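Local coordinates for protein myosin-I heavy chain (Dictyostelium discoideum, PDB 5EJR) that is an actin-based class VII motor with ATPase activity that acts in early phagocytosis and adhesion, represented by its C-terminal MyTH4-FERM tail module, at residues Ser92-Ser95 against Arg96-Asn100; Leu362-Thr365 against Lys366-Arg370. All blocks are in the same frame, centred on the assembly; numbering follows the deposited sequence.

Interaction 1 of 2, residues Ser92-Ser95 against Arg96-Asn100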
# COMPACT_ATOMS: atom_id res chain seq x y z
N SER A 92 15.82 -2.44 4.59
CA SER A 92 16.92 -3.23 4.00
C SER A 92 17.15 -4.52 4.80
O SER A 92 17.18 -5.60 4.21
CB SER A 92 18.20 -2.41 3.93
OG SER A 92 19.26 -3.16 3.37
N ILE A 93 17.23 -4.40 6.16
CA ILE A 93 17.43 -5.51 7.09
C ILE A 93 16.32 -6.52 6.99
O ILE A 93 16.60 -7.71 6.92
CB ILE A 93 17.64 -5.02 8.56
CG1 ILE A 93 18.87 -4.10 8.69
CG2 ILE A 93 17.73 -6.21 9.55
CD1 ILE A 93 18.91 -3.25 9.96
N ILE A 94 15.06 -6.05 7.02
CA ILE A 94 13.93 -6.98 6.96
C ILE A 94 13.85 -7.61 5.57
O ILE A 94 13.59 -8.81 5.47
CB ILE A 94 12.62 -6.34 7.49
CG1 ILE A 94 12.62 -6.39 9.05
CG2 ILE A 94 11.36 -7.02 6.94
CD1 ILE A 94 12.05 -5.23 9.66
N SER A 95 14.16 -6.83 4.51
CA SER A 95 14.17 -7.35 3.13
C SER A 95 15.19 -8.50 3.04
O SER A 95 14.85 -9.59 2.56
CB SER A 95 14.49 -6.25 2.13
OG SER A 95 14.76 -6.78 0.84
N ARG A 96 16.41 -8.27 3.59
CA ARG A 96 17.46 -9.30 3.63
C ARG A 96 16.96 -10.56 4.33
O ARG A 96 17.16 -11.66 3.83
CB ARG A 96 18.75 -8.74 4.27
CG ARG A 96 19.96 -9.68 4.22
CD ARG A 96 21.22 -9.04 4.77
NE ARG A 96 21.65 -7.85 4.02
CZ ARG A 96 21.45 -6.60 4.41
NH1 ARG A 96 20.80 -6.34 5.55
NH2 ARG A 96 21.87 -5.59 3.66
N GLY A 97 16.26 -10.39 5.46
CA GLY A 97 15.68 -11.51 6.20
C GLY A 97 14.59 -12.26 5.46
O GLY A 97 14.55 -13.49 5.53
N ILE A 98 13.70 -11.51 4.78
CA ILE A 98 12.59 -12.07 3.96
C ILE A 98 13.15 -12.99 2.84
O ILE A 98 12.77 -14.16 2.78
CB ILE A 98 11.68 -10.93 3.37
CG1 ILE A 98 10.74 -10.33 4.45
CG2 ILE A 98 10.86 -11.41 2.16
CD1 ILE A 98 10.06 -9.01 4.06
N GLU A 99 14.05 -12.45 1.99
CA GLU A 99 14.58 -13.16 0.83
C GLU A 99 15.74 -14.13 1.15
O GLU A 99 15.87 -15.14 0.45
CB GLU A 99 14.95 -12.21 -0.32
CG GLU A 99 16.00 -11.16 -0.02
CD GLU A 99 15.66 -9.75 -0.48
OE1 GLU A 99 14.46 -9.39 -0.46
OE2 GLU A 99 16.61 -8.99 -0.78
N ASN A 100 16.55 -13.86 2.19
CA ASN A 100 17.63 -14.77 2.57
C ASN A 100 17.20 -15.48 3.84
O ASN A 100 17.51 -15.07 4.96
CB ASN A 100 18.97 -14.07 2.69
CG ASN A 100 19.35 -13.35 1.42
OD1 ASN A 100 19.83 -13.96 0.46
ND2 ASN A 100 19.09 -12.05 1.39
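The last turns of helix 86-99 in the MyTH4 domain join Ser-92 to Ser-95 with Arg-96 to Asn-100 through four successive i to i+4 backbone bonds. The first runs from Arg-96 N to Ser-92 O (2.8 Å) and the last from Glu-99 N to Ser-95 O (3.0 Å). On one side of the helix, Ser-95 OG donates to Glu-99 OE1 at 2.9 Å, meeting the carboxylate from above its plane, 42° out of it. Glu-99 reaches back because CG sits between its own backbone N and carbonyl carbon (chi1 60°) and the chain bends again at chi2, which lays CG and CD over Ser-95 O. One turn apart, Ile-94 and Ile-98 meet at their side chains, which cross obliquely, CG2 of Ile-94 lying 3.7 Å from CD1 of Ile-98. Arg-96 folds back along the helix through a bend at chi3, bringing one guanidinium face over Ser-92 O; Arg-96 NH2 lies alongside Ser-92 OG at 3.6 Å, too long for a hydrogen bond. Asn-100, the first residue to leave helical geometry, closes the end: its N and ND2 both bond to Arg-96 O, ND2 at 3.1 Å on a lone pair in the carbonyl plane. Helix 58-75 covers the face of Ser-92, Ile-93 and Arg-96: Glu-70 forms a salt bridge with Arg-96 NH1 and a hydrogen bond with Ser-92 OG, Asn-67 OD1 is hydrogen-bonded to the same NH1, and Ile-93 rests on Ile-71. Ile-94 and Ile-98 instead pack on helix 121-137 at Thr-137, with Phe-133 also against Ile-94.

Interaction 2 of 2, residues Leu362-Thr365 against Lys366-Arg370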
# COMPACT_ATOMS: atom_id res chain seq x y z
N LEU A 362 -29.96 34.07 -13.09
CA LEU A 362 -28.69 33.72 -13.73
C LEU A 362 -28.05 34.80 -14.61
O LEU A 362 -28.63 35.23 -15.61
CB LEU A 362 -28.79 32.42 -14.53
CG LEU A 362 -27.46 31.92 -15.13
CD1 LEU A 362 -26.50 31.36 -14.05
CD2 LEU A 362 -27.71 30.95 -16.25
N VAL A 363 -26.84 35.20 -14.25
CA VAL A 363 -26.05 36.09 -15.08
C VAL A 363 -24.86 35.22 -15.54
O VAL A 363 -24.02 34.86 -14.71
CB VAL A 363 -25.65 37.40 -14.38
CG1 VAL A 363 -24.80 38.28 -15.29
CG2 VAL A 363 -26.88 38.17 -13.90
N LEU A 364 -24.84 34.82 -16.82
CA LEU A 364 -23.81 33.95 -17.36
C LEU A 364 -22.53 34.72 -17.67
O LEU A 364 -22.57 35.76 -18.33
CB LEU A 364 -24.35 33.23 -18.60
CG LEU A 364 -23.60 32.04 -19.17
CD1 LEU A 364 -23.34 30.94 -18.10
CD2 LEU A 364 -24.36 31.48 -20.36
N THR A 365 -21.39 34.25 -17.15
CA THR A 365 -20.10 34.94 -17.33
C THR A 365 -19.03 33.92 -17.68
O THR A 365 -19.28 32.71 -17.58
CB THR A 365 -19.71 35.69 -16.01
OG1 THR A 365 -19.41 34.75 -14.97
CG2 THR A 365 -20.76 36.69 -15.54
N LYS A 366 -17.81 34.41 -18.02
CA LYS A 366 -16.65 33.58 -18.29
C LYS A 366 -16.37 32.76 -17.06
O LYS A 366 -16.10 31.57 -17.17
CB LYS A 366 -15.40 34.43 -18.60
CG LYS A 366 -15.43 35.08 -19.97
CD LYS A 366 -14.22 35.99 -20.17
CE LYS A 366 -14.24 36.65 -21.54
NZ LYS A 366 -12.95 37.35 -21.82
N GLU A 367 -16.46 33.39 -15.86
CA GLU A 367 -16.18 32.75 -14.58
C GLU A 367 -17.13 31.58 -14.30
O GLU A 367 -16.69 30.55 -13.80
CB GLU A 367 -16.14 33.79 -13.45
CG GLU A 367 -15.03 34.84 -13.58
CD GLU A 367 -15.04 35.84 -14.75
OE1 GLU A 367 -16.14 36.23 -15.21
OE2 GLU A 367 -13.94 36.21 -15.20
N VAL A 368 -18.41 31.71 -14.69
CA VAL A 368 -19.40 30.62 -14.54
C VAL A 368 -19.04 29.46 -15.48
O VAL A 368 -19.06 28.31 -15.05
CB VAL A 368 -20.86 31.13 -14.71
CG1 VAL A 368 -21.86 29.98 -14.72
CG2 VAL A 368 -21.22 32.12 -13.60
N VAL A 369 -18.67 29.77 -16.75
CA VAL A 369 -18.29 28.75 -17.75
C VAL A 369 -17.10 27.91 -17.27
O VAL A 369 -17.13 26.67 -17.38
CB VAL A 369 -18.06 29.35 -19.17
CG1 VAL A 369 -17.48 28.30 -20.14
CG2 VAL A 369 -19.34 29.95 -19.72
N ARG A 370 -16.08 28.57 -16.66
CA ARG A 370 -14.90 27.90 -16.11
C ARG A 370 -15.23 26.94 -14.95
O ARG A 370 -14.43 26.09 -14.64
CB ARG A 370 -13.86 28.92 -15.63
CG ARG A 370 -13.35 29.85 -16.72
CD ARG A 370 -12.73 29.11 -17.91
NE ARG A 370 -11.59 28.27 -17.55
CZ ARG A 370 -10.35 28.70 -17.31
NH1 ARG A 370 -10.08 29.99 -17.31
NH2 ARG A 370 -9.39 27.84 -17.04
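Thr-365 meets the first turn of helix 366-370 through both its hydroxyl and its carbonyl. Thr-365 OG1 accepts from Val-368 N at 3.2 Å, with an N-H...O angle of 152°. The carbonyl takes a straighter bond, from Val-369 N to Thr-365 O (3.1 Å, 162°), and a second, weak one from Val-368 N. The hydroxyl can turn onto the helix end because OG1 stands between the backbone N and the carbonyl carbon (chi1 68°), while CG2 lies anti to that carbonyl carbon. Each oxygen also has a valine methyl beside it: Val-368 CG2 lies 3.5 Å from Thr-365 OG1, and Val-369 CG2 as near to Thr-365 O. Glu-367, bent at chi2, brings OE1 to 3.6 Å from Thr-365 OG1 and close to Thr-365 CB. With an alanine here the hydroxyl is gone, and Val-368 N would probably lose its capping acceptor, keeping from this residue the weak bond to the carbonyl, while Val-368 CG2 would lose its neighbour OG1. One residue earlier, Leu-364 extends CD1 to 3.8 Å from CG1 of Val-368, the two side chains crossing at about a right angle. Beyond this first shell, Ile-352 of helix 341-355 touches both Leu-364 and Val-368, and Ile-387 of helix 383-394 touches Val-369, setting the apolar side of the short helix against its neighbours. A threonine at the N-cap, with its hydroxyl accepting from the backbone N three residues on, is a classic helix cap, here starting a short helix within the helical central part of the FERM domain.

From the N terminus, the chain meets interaction 1 first, at the C-terminal end of helix 86-99 in the MyTH4 domain, and reaches interaction 2 much later, in the helical central part of the FERM domain. The two lie in series, neither nested nor crossed, and each joins two segments that follow one another without a gap, with no intervening loop to close. One finishes a helix and ties it to helices 58-75 and 121-137; the other begins a helix, after the loop that follows helix 341-355, and settles it beside helices 341-355 and 383-394. Their centres are 59 Å apart, on opposite sides of the chain's centre, and they do not touch.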